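Local coordinates for acetoacetate decarboxylase (Sphingomonas wittichii, PDB 5UPB) that belongs to the acetoacetate decarboxylase-like enzymes and probably acts on a keto acid substrate through a Schiff base, at the interface of chains A and B. Sequence-based numbering; all coordinates share one arbitrary frame. Chains: chain A/B, Acetoacetate decarboxylase.

Contact 1: the interface of chains A and B. Residues chain A 101-104, 120-122; chain B 5-6.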
# COMPACT_ATOMS: atom_id res chain seq x y z
N ALA A 101 -2.83 -24.64 -1.01
CA ALA A 101 -2.88 -24.53 0.46
C ALA A 101 -2.68 -23.09 0.93
O ALA A 101 -3.42 -22.62 1.79
CB ALA A 101 -1.80 -25.41 1.08
N PHE A 102 -1.63 -22.43 0.46
CA PHE A 102 -1.31 -21.07 0.87
C PHE A 102 -1.33 -20.17 -0.36
O PHE A 102 -0.51 -20.35 -1.27
CB PHE A 102 0.08 -20.98 1.52
CG PHE A 102 0.30 -21.89 2.69
CD1 PHE A 102 -0.74 -22.43 3.39
CD2 PHE A 102 1.59 -22.19 3.08
CE1 PHE A 102 -0.50 -23.27 4.47
CE2 PHE A 102 1.82 -23.02 4.14
CZ PHE A 102 0.77 -23.56 4.83
N VAL A 103 -2.19 -19.16 -0.34
CA VAL A 103 -2.33 -18.18 -1.42
C VAL A 103 -2.37 -16.79 -0.80
O VAL A 103 -3.06 -16.57 0.19
CB VAL A 103 -3.61 -18.43 -2.23
CG1 VAL A 103 -3.71 -17.45 -3.42
CG2 VAL A 103 -3.65 -19.87 -2.71
N TRP A 104 -1.62 -15.86 -1.40
CA TRP A 104 -1.65 -14.44 -1.04
C TRP A 104 -1.99 -13.65 -2.30
O TRP A 104 -1.41 -13.90 -3.37
CB TRP A 104 -0.30 -13.96 -0.44
CG TRP A 104 0.13 -14.72 0.82
CD1 TRP A 104 -0.08 -14.32 2.13
CD2 TRP A 104 0.83 -15.97 0.88
NE1 TRP A 104 0.47 -15.26 2.99
CE2 TRP A 104 1.02 -16.28 2.25
CE3 TRP A 104 1.31 -16.86 -0.08
CZ2 TRP A 104 1.67 -17.43 2.67
CZ3 TRP A 104 1.97 -18.01 0.35
CH2 TRP A 104 2.14 -18.28 1.73
N PRO A 120 -7.92 -21.04 -0.14
CA PRO A 120 -7.52 -20.27 1.06
C PRO A 120 -6.60 -19.12 0.68
O PRO A 120 -5.48 -19.34 0.23
CB PRO A 120 -6.78 -21.32 1.91
CG PRO A 120 -7.09 -22.64 1.31
CD PRO A 120 -7.31 -22.37 -0.16
N LYS A 121 -7.09 -17.87 0.84
CA LYS A 121 -6.31 -16.69 0.46
C LYS A 121 -6.19 -15.68 1.60
O LYS A 121 -7.15 -15.40 2.31
CB LYS A 121 -6.92 -15.96 -0.76
CG LYS A 121 -7.13 -16.83 -2.02
CD LYS A 121 -7.34 -15.95 -3.24
CE LYS A 121 -7.58 -16.82 -4.51
NZ LYS A 121 -7.65 -15.93 -5.70
N LYS A 122 -5.01 -15.08 1.71
CA LYS A 122 -4.75 -13.91 2.54
C LYS A 122 -4.37 -12.74 1.63
O LYS A 122 -4.14 -12.91 0.42
CB LYS A 122 -3.62 -14.20 3.53
CG LYS A 122 -3.96 -15.31 4.54
CD LYS A 122 -2.76 -15.56 5.48
CE LYS A 122 -3.05 -16.61 6.48
NZ LYS A 122 -1.81 -16.96 7.28
N HIS B 5 -8.95 -20.43 7.51
CA HIS B 5 -7.77 -20.53 6.65
C HIS B 5 -6.65 -19.65 7.20
O HIS B 5 -6.92 -18.56 7.72
CB HIS B 5 -8.10 -20.05 5.25
CG HIS B 5 -9.15 -20.84 4.53
ND1 HIS B 5 -9.11 -22.21 4.40
CD2 HIS B 5 -10.24 -20.43 3.83
CE1 HIS B 5 -10.15 -22.61 3.67
NE2 HIS B 5 -10.84 -21.54 3.31
N PHE B 6 -5.38 -20.06 7.06
CA PHE B 6 -4.96 -21.40 6.58
C PHE B 6 -5.04 -22.41 7.71
O PHE B 6 -4.48 -22.18 8.80
CB PHE B 6 -3.52 -21.38 6.08
CG PHE B 6 -3.23 -20.33 5.03
CD1 PHE B 6 -4.19 -19.96 4.10
CD2 PHE B 6 -1.97 -19.74 4.97
CE1 PHE B 6 -3.89 -18.99 3.12
CE2 PHE B 6 -1.67 -18.78 4.01
CZ PHE B 6 -2.64 -18.39 3.07
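A cis peptide bond joins B:His5 to B:Phe6, and the extended backbone of this N-terminal stretch (B:Phe6 phi -81°, psi 129°) carries the phenyl ring into a slot between A:Ala101-A:Trp104 and A:Pro120-A:Lys122. The site is a plug-in-socket contact between two copies of one protein. B:Phe6 is the plug, and 127 Å² of its surface is hidden by chain A.

The two faces of the phenyl ring meet different groups. One lies against the carbonyl O of A:Ala101, the CA of A:Phe102 and the A:Phe102 ring. The opposite face receives the aliphatic chain of A:Lys122, whose CE sits 3.7 Å from the centroid of the B:Phe6 ring. A:Lys122 is extended beyond CG (chi2 179°), which lays its methylenes along the ring from CZ toward CD2. Its amine NZ ends 3.6 Å from CD2 of B:Phe6.

O of A:Val103 lies at the edge, in plane, 3.4 Å from CZ of B:Phe6. The weakly positive ring hydrogens may favour this oxygen. O of A:Pro120 approaches CE1 of B:Phe6 at 3.3 Å, tilted from the plane toward the A:Ala101 face.

A:Phe102 lies over the CD2 rim of that face, roughly parallel and displaced, its CD1 3.4 Å from CD2 of B:Phe6. A:Trp104 turns a face to the plug, and CE2 of B:Phe6 sits over its benzo rim. The two side chains cross at about a right angle.

A:Lys121 and A:Lys122 form the Lys-Lys pair of the acetoacetate decarboxylase family. By homology A:Lys121 is the likely Schiff-base lysine. It meets the plug at its backbone and sends its side chain away. Any effect of the partner on the active site would be indirect, through strand 121-123, and the structure alone does not show it.

Beside the plug, A:Pro120 supports B:His5. CB of A:Pro120 lies over the imidazole face, 3.5 Å from ND1 of B:His5.

Contact 2: the interface of chains A and B. Residues chain A 112, 115-116, 185-186; chain B 5, 112, 186.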
# COMPACT_ATOMS: atom_id res chain seq x y z
N ILE A 112 -12.03 -12.94 -1.63
CA ILE A 112 -13.34 -13.46 -1.28
C ILE A 112 -13.86 -14.43 -2.33
O ILE A 112 -14.40 -15.49 -1.99
CB ILE A 112 -14.29 -12.28 -1.04
CG1 ILE A 112 -13.91 -11.55 0.30
CG2 ILE A 112 -15.74 -12.76 -1.06
CD1 ILE A 112 -14.20 -12.38 1.54
N TRP A 115 -12.19 -17.58 -1.48
CA TRP A 115 -12.70 -18.28 -0.31
C TRP A 115 -14.02 -18.97 -0.63
O TRP A 115 -14.28 -20.09 -0.17
CB TRP A 115 -12.89 -17.33 0.89
CG TRP A 115 -11.68 -17.01 1.73
CD1 TRP A 115 -10.46 -16.57 1.30
CD2 TRP A 115 -11.59 -17.08 3.17
NE1 TRP A 115 -9.61 -16.37 2.38
CE2 TRP A 115 -10.28 -16.66 3.54
CE3 TRP A 115 -12.49 -17.45 4.18
CZ2 TRP A 115 -9.84 -16.62 4.86
CZ3 TRP A 115 -12.05 -17.40 5.50
CH2 TRP A 115 -10.73 -16.99 5.82
N LEU A 116 -14.88 -18.30 -1.40
CA LEU A 116 -16.19 -18.87 -1.73
C LEU A 116 -16.05 -20.16 -2.52
O LEU A 116 -16.94 -21.02 -2.47
CB LEU A 116 -17.02 -17.88 -2.52
CG LEU A 116 -17.43 -16.65 -1.69
CD1 LEU A 116 -17.96 -15.52 -2.62
CD2 LEU A 116 -18.51 -17.04 -0.68
N HIS A 185 -14.82 -23.23 3.38
CA HIS A 185 -14.82 -23.33 4.83
C HIS A 185 -15.28 -22.00 5.40
O HIS A 185 -14.76 -20.95 5.00
CB HIS A 185 -13.41 -23.68 5.33
CG HIS A 185 -13.35 -23.95 6.80
ND1 HIS A 185 -12.79 -23.07 7.69
CD2 HIS A 185 -13.77 -25.01 7.54
CE1 HIS A 185 -12.88 -23.56 8.92
NE2 HIS A 185 -13.48 -24.74 8.85
N TRP A 186 -16.26 -22.04 6.30
CA TRP A 186 -16.82 -20.82 6.89
C TRP A 186 -17.19 -21.15 8.32
O TRP A 186 -18.32 -21.57 8.61
CB TRP A 186 -18.02 -20.31 6.09
CG TRP A 186 -18.41 -18.88 6.40
CD1 TRP A 186 -19.61 -18.45 6.89
CD2 TRP A 186 -17.59 -17.71 6.24
NE1 TRP A 186 -19.60 -17.07 7.03
CE2 TRP A 186 -18.37 -16.60 6.66
CE3 TRP A 186 -16.28 -17.49 5.80
CZ2 TRP A 186 -17.89 -15.28 6.63
CZ3 TRP A 186 -15.79 -16.18 5.78
CH2 TRP A 186 -16.60 -15.09 6.20
N HIS B 5 -8.95 -20.43 7.51
CA HIS B 5 -7.77 -20.53 6.65
C HIS B 5 -6.65 -19.65 7.20
O HIS B 5 -6.92 -18.56 7.72
CB HIS B 5 -8.10 -20.05 5.25
CG HIS B 5 -9.15 -20.84 4.53
ND1 HIS B 5 -9.11 -22.21 4.40
CD2 HIS B 5 -10.24 -20.43 3.83
CE1 HIS B 5 -10.15 -22.61 3.67
NE2 HIS B 5 -10.84 -21.54 3.31
N ILE B 112 -12.03 -10.50 7.90
CA ILE B 112 -12.62 -11.82 8.01
C ILE B 112 -13.31 -12.00 9.34
O ILE B 112 -14.43 -12.52 9.40
CB ILE B 112 -11.55 -12.91 7.75
CG1 ILE B 112 -11.19 -12.92 6.27
CG2 ILE B 112 -12.04 -14.30 8.21
CD1 ILE B 112 -12.30 -13.41 5.32
N TRP B 186 -22.74 -15.95 3.47
CA TRP B 186 -21.71 -16.71 2.78
C TRP B 186 -22.41 -17.37 1.60
O TRP B 186 -22.97 -18.47 1.73
CB TRP B 186 -21.07 -17.74 3.71
CG TRP B 186 -19.78 -18.27 3.19
CD1 TRP B 186 -19.48 -19.58 2.89
CD2 TRP B 186 -18.62 -17.50 2.87
NE1 TRP B 186 -18.18 -19.66 2.43
CE2 TRP B 186 -17.63 -18.40 2.41
CE3 TRP B 186 -18.31 -16.13 2.95
CZ2 TRP B 186 -16.35 -17.97 1.99
CZ3 TRP B 186 -17.04 -15.71 2.57
CH2 TRP B 186 -16.07 -16.63 2.07
O HOH W 1 -13.45 -20.87 2.38
O HOH W 2 -11.81 -20.38 7.02
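A:Trp186 and B:Trp186 stack face to face, with their planes 1° apart and the centroids of their six-membered rings 3.8 Å apart. They are equivalent residues, paired across the two-fold of the interface. Each CG is anti to its own backbone N (chi1 -164°), which swings the indole away from the end of strand 179-186 toward its twin. The other face of B:Trp186 is covered by A:Leu116. Its methyl CD2 sits over the middle of the indole, 3.4 Å from the centroid of the six-membered ring of B:Trp186. At the edge of B:Trp186, in plane, is CB of A:Trp115, 3.5 Å from CH2. B:Trp186 is thus enclosed by helix 108-116 and the other tryptophan.

A:Trp115 is also covered on two faces by chain B. The imidazole of B:His5 meets one face edge-on, the planes 81° apart, with its CD2 over the centre of the indole. B:Ile112 caps the opposite face with CD1, and its branch CG2 reaches CH2 of A:Trp115. The indole is wedged between the N-terminal stretch and a helix of the partner.

Two waters add polar links. Water 2 joins the backbone N of B:His5 to ND1 of A:His185, at the edge of that ring and in its plane. Water 1 binds the backbone N and O of A:His185 and O of A:Trp115, tying the strand to the helix within chain A. The same water fixes the outer end of the imidazole: NE2 of B:His5 hydrogen-bonds to water 1 at 2.8 Å.

Contact 1 and contact 2 have their C-alpha centres about 10 Å apart and share B:His5. This residue bridges them, being the last step before the plug of contact 1 and the edge that meets an indole face in contact 2. Helix 108-116 supplies contact 2 from both chains. On chain A, it leads toward the segment at 120-122 used in contact 1. The two-fold repeats both contacts with the chains exchanged, so each N-terminal stretch reaches over its partner. This exchange is consistent with a dimer unit within the deposited tetramer, although the structure alone does not show the state in solution.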